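Local coordinates for uncharacterized protein (Xanthomonas campestris pv. vesicatoria, PDB 4FC9), which forms the all-helical, bilobal C-terminal domain of type III effector XopL, secreted into the plant host, where it probably acts as an E3 ubiquitin ligase, at residues S46-I49 and N54-L57; P79-M84 and A156-M161; E166-A171 and A177-L182. One frame throughout, in Å; residues are numbered along the deposited sequence. Where two conformers were deposited one is given.

Interaction 1 (S46-I49 and N54-L57)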
loop_
_atom_site.group_PDB
_atom_site.type_symbol
_atom_site.label_atom_id
_atom_site.label_comp_id
_atom_site.label_asym_id
_atom_site.label_seq_id
_atom_site.Cartn_x
_atom_site.Cartn_y
_atom_site.Cartn_z
ATOM N N SER A 46 -7.912 10.318 3.262
ATOM C CA SER A 46 -8.616 11.458 3.820
ATOM C C SER A 46 -9.360 11.039 5.079
ATOM O O SER A 46 -9.309 11.725 6.092
ATOM C CB SER A 46 -9.602 12.030 2.808
ATOM O OG SER A 46 -10.237 13.179 3.333
ATOM N N THR A 47 -10.049 9.906 5.009
ATOM C CA THR A 47 -10.787 9.396 6.150
ATOM C C THR A 47 -9.844 9.201 7.339
ATOM O O THR A 47 -10.101 9.696 8.436
ATOM C CB THR A 47 -11.506 8.082 5.808
ATOM O OG1 THR A 47 -12.423 8.316 4.733
ATOM C CG2 THR A 47 -12.286 7.565 7.006
ATOM N N VAL A 48 -8.725 8.528 7.106
ATOM C CA VAL A 48 -7.764 8.259 8.173
ATOM C C VAL A 48 -7.093 9.517 8.746
ATOM O O VAL A 48 -7.015 9.688 9.960
ATOM C CB VAL A 48 -6.669 7.280 7.699
ATOM C CG1 VAL A 48 -5.564 7.164 8.742
ATOM C CG2 VAL A 48 -7.273 5.925 7.398
ATOM N N ILE A 49 -6.600 10.384 7.869
ATOM C CA ILE A 49 -5.756 11.501 8.283
ATOM C C ILE A 49 -6.555 12.758 8.619
ATOM O O ILE A 49 -6.320 13.389 9.645
ATOM C CB ILE A 49 -4.682 11.799 7.214
ATOM C CG1 ILE A 49 -3.735 10.602 7.089
ATOM C CG2 ILE A 49 -3.909 13.063 7.554
ATOM C CD1 ILE A 49 -2.786 10.690 5.924
ATOM N N ASN A 54 -11.672 5.232 10.740
ATOM C CA ASN A 54 -11.200 3.937 10.275
ATOM C C ASN A 54 -12.077 3.429 9.125
ATOM O O ASN A 54 -13.182 2.942 9.358
ATOM C CB ASN A 54 -11.266 2.962 11.459
ATOM C CG ASN A 54 -10.621 1.618 11.173
ATOM O OD1 ASN A 54 -10.335 1.269 10.029
ATOM N ND2 ASN A 54 -10.403 0.847 12.230
ATOM N N PRO A 55 -11.581 3.528 7.877
ATOM C CA PRO A 55 -12.375 3.127 6.709
ATOM C C PRO A 55 -12.529 1.616 6.564
ATOM O O PRO A 55 -13.200 1.154 5.642
ATOM C CB PRO A 55 -11.561 3.678 5.533
ATOM C CG PRO A 55 -10.163 3.691 6.027
ATOM C CD PRO A 55 -10.262 4.054 7.486
ATOM N N PHE A 56 -11.916 0.860 7.465
ATOM C CA PHE A 56 -11.925 -0.591 7.365
ATOM C C PHE A 56 -13.059 -1.214 8.162
ATOM O O PHE A 56 -13.298 -2.416 8.073
ATOM C CB PHE A 56 -10.570 -1.164 7.786
ATOM C CG PHE A 56 -9.443 -0.758 6.875
ATOM C CD1 PHE A 56 -9.268 -1.377 5.650
ATOM C CD2 PHE A 56 -8.573 0.259 7.233
ATOM C CE1 PHE A 56 -8.238 -0.995 4.799
ATOM C CE2 PHE A 56 -7.540 0.646 6.392
ATOM C CZ PHE A 56 -7.370 0.018 5.172
ATOM N N LEU A 57 -13.762 -0.391 8.930
ATOM C CA LEU A 57 -14.912 -0.864 9.685
ATOM C C LEU A 57 -16.179 -0.150 9.250
ATOM O O LEU A 57 -16.155 1.038 8.931
ATOM C CB LEU A 57 -14.695 -0.682 11.189
ATOM C CG LEU A 57 -13.674 -1.594 11.870
ATOM C CD1 LEU A 57 -13.423 -1.130 13.289
ATOM C CD2 LEU A 57 -14.142 -3.039 11.852
#
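Pro55, held in an Asx turn that begins at Asn54, packs against Val48 and Thr47 in the last turn of helix 32-49. The closest meeting is between Val48 CG2 and Pro55 CD at 3.5 Å, and the same methyl also lies near CG of the proline ring; the two side chains cross at about a right angle. With CG1 of Val48 anti to the backbone N, CG2 sits beside that N, on the side of the proline ring. Thr47 makes the second, looser contact, its CG2 methyl standing 4.1 Å from Pro55 CD, while its OG1 bonds to Ala43 O one helical turn earlier. Threonine suits this buried site because one branch serves the apolar contact and the other the helix backbone. On the turn side, Asn54 OD1 accepts from Phe56 N at 3.0 Å with an N-H...O angle of 153°, the donor lying 38° out of the carbonyl plane. A weak bond of 3.4 Å from Leu57 N to Asn54 O closes the type I beta turn. Proline fits its second position, where no N-H is needed. Asparagine followed by proline in such overlapping turns is the classic Asx-Pro turn, here in the loop that follows helix 32-49.

Interaction 2 (P79-M84 and A156-M161); sequences PALRDM and AKAVQM. With EDO (1,2-ethanediol), chain E.
Met84 and Leu81 of helix 79-88 meet Ala158 and Met161 of helix 152-171 in a buried helix-helix contact, largely apolar and without a hydrogen bond between the segments, its centre about 8 Å from the centre of the chain. The axes of the two short segments approach to 11.1 Å and cross at 64°, a wide spacing that long side chains must bridge. Leu81 does so with one branch: its CD2 rests 3.6 Å from Ala158 CB. Met84, a selenomethionine here, reaches the same alanine methyl with its terminal CE at 4.0 Å, the chain bending at its last torsion (chi3 -62°) to bring CE within 3.5 Å of Ala158 O as well. Alanine suits the spot because its single methyl takes both larger neighbours. Met161, also selenomethionine, behaves differently. Extended beyond CG, it runs out to helix 79-88, where its SE lies 3.9 Å from Met84 CB and its CE 3.3 Å from Met84 O. Val159 turns to the other side of its helix, against Met44, Leu45 and Val48 of helix 32-49. The polar residues lie off the interface: Lys157 NZ bonds to Gln160 OE1 and also to Ser130 O, while Asp83 OD1 accepts from O1 of a 1,2-ethanediol, probably from the crystallisation liquor, at 2.8 Å. Flexible methionine and leucine closing over alanine between steeply crossed helices is ordinary alpha-alpha core packing, in keeping with an all-helical domain.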
loop_
_atom_site.group_PDB
_atom_site.type_symbol
_atom_site.label_atom_id
_atom_site.label_comp_id
_atom_site.label_asym_id
_atom_site.label_seq_id
_atom_site.Cartn_x
_atom_site.Cartn_y
_atom_site.Cartn_z
ATOM N N PRO A 79 -11.161 -7.267 11.113
ATOM C CA PRO A 79 -11.088 -8.374 10.153
ATOM C C PRO A 79 -10.334 -8.042 8.865
ATOM O O PRO A 79 -9.485 -8.830 8.454
ATOM C CB PRO A 79 -12.555 -8.656 9.852
ATOM C CG PRO A 79 -13.242 -8.309 11.117
ATOM C CD PRO A 79 -12.520 -7.110 11.658
ATOM N N ALA A 80 -10.634 -6.902 8.249
ATOM C CA ALA A 80 -9.967 -6.503 7.016
ATOM C C ALA A 80 -8.458 -6.371 7.207
ATOM O O ALA A 80 -7.679 -6.713 6.314
ATOM C CB ALA A 80 -10.554 -5.197 6.494
ATOM N N LEU A 81 -8.051 -5.881 8.376
ATOM C CA LEU A 81 -6.636 -5.658 8.656
ATOM C C LEU A 81 -5.945 -6.957 9.026
ATOM O O LEU A 81 -4.779 -7.162 8.697
ATOM C CB LEU A 81 -6.459 -4.641 9.774
ATOM C CG LEU A 81 -7.019 -3.248 9.506
ATOM C CD1 LEU A 81 -6.771 -2.368 10.707
ATOM C CD2 LEU A 81 -6.387 -2.654 8.252
ATOM N N ARG A 82 -6.663 -7.838 9.713
ATOM C CA ARG A 82 -6.119 -9.150 10.016
ATOM C C ARG A 82 -5.869 -9.886 8.702
ATOM O O ARG A 82 -4.854 -10.563 8.551
ATOM C CB ARG A 82 -7.046 -9.949 10.940
ATOM C CG ARG A 82 -6.375 -11.181 11.543
ATOM C CD ARG A 82 -7.222 -11.871 12.625
ATOM N NE ARG A 82 -6.931 -11.396 13.981
ATOM C CZ ARG A 82 -5.981 -11.892 14.772
ATOM N NH1 ARG A 82 -5.205 -12.882 14.352
ATOM N NH2 ARG A 82 -5.800 -11.395 15.989
ATOM N N ASP A 83 -6.786 -9.723 7.746
ATOM C CA ASP A 83 -6.655 -10.342 6.423
ATOM C C ASP A 83 -5.430 -9.837 5.676
ATOM O O ASP A 83 -4.637 -10.622 5.162
ATOM C CB ASP A 83 -7.888 -10.065 5.560
ATOM C CG ASP A 83 -9.116 -10.803 6.036
ATOM O OD1 ASP A 83 -8.982 -11.729 6.863
ATOM O OD2 ASP A 83 -10.221 -10.460 5.570
HETATM N N MSE A 84 -5.296 -8.520 5.602
HETATM C CA MSE A 84 -4.218 -7.914 4.830
HETATM C C MSE A 84 -2.865 -8.151 5.473
HETATM O O MSE A 84 -1.862 -8.261 4.782
HETATM C CB MSE A 84 -4.468 -6.423 4.629
HETATM C CG MSE A 84 -5.647 -6.138 3.719
HETATM SE SE MSE A 84 -5.601 -4.332 3.009
HETATM C CE MSE A 84 -5.713 -3.380 4.682
ATOM N N ALA A 156 -2.670 4.585 7.837
ATOM C CA ALA A 156 -2.240 5.124 6.557
ATOM C C ALA A 156 -1.490 4.047 5.781
ATOM O O ALA A 156 -1.657 3.921 4.572
ATOM C CB ALA A 156 -1.372 6.349 6.745
ATOM N N LYS A 157 -0.678 3.254 6.477
ATOM C CA LYS A 157 0.018 2.160 5.813
ATOM C C LYS A 157 -0.967 1.111 5.306
ATOM O O LYS A 157 -0.779 0.547 4.232
ATOM C CB LYS A 157 1.077 1.520 6.717
ATOM C CG LYS A 157 1.831 0.365 6.051
ATOM C CD LYS A 157 2.630 0.810 4.830
ATOM C CE LYS A 157 3.801 1.685 5.230
ATOM N NZ LYS A 157 4.691 1.988 4.075
ATOM N N ALA A 158 -2.023 0.858 6.073
ATOM C CA ALA A 158 -3.026 -0.114 5.656
ATOM C C ALA A 158 -3.742 0.343 4.392
ATOM O O ALA A 158 -4.057 -0.467 3.526
ATOM C CB ALA A 158 -4.019 -0.375 6.771
ATOM N N VAL A 159 -3.992 1.643 4.285
ATOM C CA VAL A 159 -4.599 2.205 3.079
ATOM C C VAL A 159 -3.644 2.073 1.898
ATOM O O VAL A 159 -4.064 1.754 0.784
ATOM C CB VAL A 159 -5.006 3.685 3.273
ATOM C CG1 VAL A 159 -5.498 4.278 1.959
ATOM C CG2 VAL A 159 -6.074 3.815 4.345
ATOM N N GLN A 160 -2.356 2.304 2.151
ATOM C CA GLN A 160 -1.324 2.094 1.137
ATOM C C GLN A 160 -1.400 0.689 0.585
ATOM O O GLN A 160 -1.346 0.489 -0.627
ATOM C CB GLN A 160 0.078 2.302 1.712
ATOM C CG GLN A 160 0.567 3.723 1.679
ATOM C CD GLN A 160 2.075 3.803 1.688
ATOM O OE1 GLN A 160 2.729 3.199 2.531
ATOM N NE2 GLN A 160 2.638 4.538 0.741
HETATM N N MSE A 161 -1.513 -0.283 1.482
HETATM C CA MSE A 161 -1.569 -1.666 1.060
HETATM C C MSE A 161 -2.865 -1.973 0.332
HETATM O O MSE A 161 -2.889 -2.812 -0.572
HETATM C CB MSE A 161 -1.388 -2.631 2.226
HETATM C CG MSE A 161 -1.184 -4.044 1.707
HETATM SE SE MSE A 161 -1.059 -5.402 3.016
HETATM C CE MSE A 161 -1.382 -6.936 1.838
HETATM C C1 EDO E . -10.160 -11.953 10.125
HETATM O O1 EDO E . -10.806 -12.200 8.872
HETATM C C2 EDO E . -11.211 -11.851 11.225
HETATM O O2 EDO E . -10.567 -11.556 12.470
#

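Interaction 3 (E166-A171 and A177-L182); sequences ELIVHA and ARFPEL
Phe179, in the loop after helix 152-171, turns its side chain back toward Val169 and Ile168 on that helix. Its CB stands 4.3 Å from Val169 CG2, the valine branch that lies beside the backbone N because CG1 is anti to it (chi1 173°). Farther along the ring, CE2 comes 4.3 Å from Ile168 CG2, which approaches obliquely. Arg178 CG lies over one ring face, 3.5 Å above the plane and offset toward the rim, and Glu87 of helix 79-88 also touches the side chain. Phenylalanine suits this position: its CB meets Val169 and its ring reaches on to Ile168. The polar link between the segments is indirect. A water donates to Glu166 OE2 at 2.8 Å and accepts from Leu182 N, also at 2.8 Å, satisfying that backbone N-H. Glu166 OE1 forms a salt bridge with Arg176, whose NH2 bonds to Phe179 O, so one arginine ties both helix and loop. Arg176 also touches Glu181, whose OE1 lies 5.7 Å from Glu166 OE1; the arginine's positive charge probably eases repulsion between the two acids. The chemistry implies a loop held by loose apolar contact around Phe179 and more directionally by water and arginine around Glu166, which is most likely ionised.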
loop_
_atom_site.group_PDB
_atom_site.type_symbol
_atom_site.label_atom_id
_atom_site.label_comp_id
_atom_site.label_asym_id
_atom_site.label_seq_id
_atom_site.Cartn_x
_atom_site.Cartn_y
_atom_site.Cartn_z
ATOM N N GLU A 166 -4.999 -3.639 -4.825
ATOM C CA GLU A 166 -5.936 -3.334 -5.896
ATOM C C GLU A 166 -5.212 -3.069 -7.222
ATOM O O GLU A 166 -5.728 -3.391 -8.291
ATOM C CB GLU A 166 -6.851 -2.165 -5.513
ATOM C CG GLU A 166 -7.766 -2.465 -4.323
ATOM C CD GLU A 166 -8.627 -3.698 -4.534
ATOM O OE1 GLU A 166 -9.291 -3.779 -5.590
ATOM O OE2 GLU A 166 -8.635 -4.586 -3.651
ATOM N N LEU A 167 -4.015 -2.495 -7.153
ATOM C CA LEU A 167 -3.203 -2.300 -8.354
ATOM C C LEU A 167 -2.696 -3.638 -8.902
ATOM O O LEU A 167 -2.636 -3.842 -10.117
ATOM C CB LEU A 167 -2.041 -1.336 -8.090
ATOM C CG LEU A 167 -2.408 0.138 -7.870
ATOM C CD1 LEU A 167 -1.191 0.946 -7.450
ATOM C CD2 LEU A 167 -3.039 0.744 -9.117
ATOM N N ILE A 168 -2.343 -4.550 -8.000
ATOM C CA ILE A 168 -1.932 -5.897 -8.385
ATOM C C ILE A 168 -3.053 -6.624 -9.127
ATOM O O ILE A 168 -2.822 -7.229 -10.173
ATOM C CB ILE A 168 -1.481 -6.722 -7.156
ATOM C CG1 ILE A 168 -0.128 -6.219 -6.652
ATOM C CG2 ILE A 168 -1.398 -8.197 -7.499
ATOM C CD1 ILE A 168 0.275 -6.767 -5.299
ATOM N N VAL A 169 -4.270 -6.538 -8.594
ATOM C CA VAL A 169 -5.425 -7.208 -9.190
ATOM C C VAL A 169 -5.853 -6.570 -10.511
ATOM O O VAL A 169 -6.339 -7.249 -11.413
ATOM C CB VAL A 169 -6.610 -7.251 -8.203
ATOM C CG1 VAL A 169 -7.869 -7.784 -8.871
ATOM C CG2 VAL A 169 -6.243 -8.101 -7.000
ATOM N N HIS A 170 -5.657 -5.265 -10.637
ATOM C CA HIS A 170 -5.957 -4.611 -11.898
ATOM C C HIS A 170 -5.025 -5.121 -12.987
ATOM O O HIS A 170 -5.444 -5.386 -14.117
ATOM C CB HIS A 170 -5.822 -3.097 -11.784
ATOM C CG HIS A 170 -6.265 -2.376 -13.015
ATOM N ND1 HIS A 170 -5.412 -2.093 -14.058
ATOM C CD2 HIS A 170 -7.484 -1.918 -13.389
ATOM C CE1 HIS A 170 -6.083 -1.478 -15.017
ATOM N NE2 HIS A 170 -7.342 -1.356 -14.632
ATOM N N ALA A 171 -3.753 -5.260 -12.632
ATOM C CA ALA A 171 -2.744 -5.750 -13.554
ATOM C C ALA A 171 -2.915 -7.241 -13.825
ATOM O O ALA A 171 -2.707 -7.698 -14.945
ATOM C CB ALA A 171 -1.352 -5.457 -13.019
ATOM N N ALA A 177 -8.970 -13.760 -6.885
ATOM C CA ALA A 177 -9.355 -14.900 -6.067
ATOM C C ALA A 177 -8.452 -15.015 -4.845
ATOM O O ALA A 177 -8.895 -15.442 -3.780
ATOM C CB ALA A 177 -9.320 -16.176 -6.882
ATOM N N ARG A 178 -7.192 -14.619 -5.000
ATOM C CA ARG A 178 -6.214 -14.721 -3.918
ATOM C C ARG A 178 -6.283 -13.528 -2.976
ATOM O O ARG A 178 -6.053 -13.646 -1.771
ATOM C CB ARG A 178 -4.803 -14.846 -4.492
ATOM C CG ARG A 178 -3.739 -15.098 -3.444
ATOM C CD ARG A 178 -2.500 -15.713 -4.062
ATOM N NE ARG A 178 -1.558 -16.174 -3.048
ATOM C CZ ARG A 178 -1.658 -17.336 -2.411
ATOM N NH1 ARG A 178 -2.670 -18.152 -2.675
ATOM N NH2 ARG A 178 -0.752 -17.681 -1.505
ATOM N N PHE A 179 -6.594 -12.372 -3.546
ATOM C CA PHE A 179 -6.700 -11.139 -2.787
ATOM C C PHE A 179 -8.092 -10.584 -2.997
ATOM O O PHE A 179 -8.311 -9.748 -3.874
ATOM C CB PHE A 179 -5.636 -10.145 -3.244
ATOM C CG PHE A 179 -4.254 -10.733 -3.290
ATOM C CD1 PHE A 179 -3.769 -11.472 -2.219
ATOM C CD2 PHE A 179 -3.458 -10.579 -4.411
ATOM C CE1 PHE A 179 -2.509 -12.029 -2.256
ATOM C CE2 PHE A 179 -2.195 -11.132 -4.455
ATOM C CZ PHE A 179 -1.720 -11.859 -3.377
ATOM N N PRO A 180 -9.043 -11.071 -2.190
ATOM C CA PRO A 180 -10.475 -10.785 -2.302
ATOM C C PRO A 180 -10.766 -9.304 -2.154
ATOM O O PRO A 180 -9.987 -8.567 -1.553
ATOM C CB PRO A 180 -11.075 -11.537 -1.110
ATOM C CG PRO A 180 -10.063 -12.560 -0.746
ATOM C CD PRO A 180 -8.748 -11.930 -1.030
ATOM N N GLU A 181 -11.884 -8.870 -2.714
ATOM C CA GLU A 181 -12.322 -7.512 -2.492
ATOM C C GLU A 181 -12.616 -7.345 -1.017
ATOM O O GLU A 181 -13.185 -8.230 -0.381
ATOM C CB GLU A 181 -13.568 -7.206 -3.308
ATOM C CG GLU A 181 -13.273 -6.614 -4.660
ATOM C CD GLU A 181 -14.495 -5.989 -5.284
ATOM O OE1 GLU A 181 -14.863 -4.871 -4.870
ATOM O OE2 GLU A 181 -15.092 -6.619 -6.182
ATOM N N LEU A 182 -12.205 -6.208 -0.477
ATOM C CA LEU A 182 -12.498 -5.878 0.902
ATOM C C LEU A 182 -13.406 -4.668 0.926
ATOM O O LEU A 182 -13.246 -3.748 0.127
ATOM C CB LEU A 182 -11.210 -5.592 1.666
ATOM C CG LEU A 182 -10.271 -6.783 1.858
ATOM C CD1 LEU A 182 -8.913 -6.289 2.303
ATOM C CD2 LEU A 182 -10.848 -7.754 2.872
HETATM O O HOH W 1 -10.971 -4.387 -2.165
#

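The three contacts are strictly in series along the chain, each closing before the next opens, and helix 152-171 connects them: interactions 2 and 3 both use it, and Val48 of interaction 1 packs on it too. The centres of interactions 1 and 2 are 11 Å apart, and Phe56 joins them, its ring touching Leu81, Met84 and Ala158. Interactions 2 and 3 lie 13 Å apart between centres and meet where Leu182 CD1 comes 3.6 Å from Met84 CG. Interactions 1 and 3, with centres 20 Å apart, do not touch. Helices 32-49 and 79-88 and the C-terminal loop are thereby gathered around one long helix, building a continuous core within this domain.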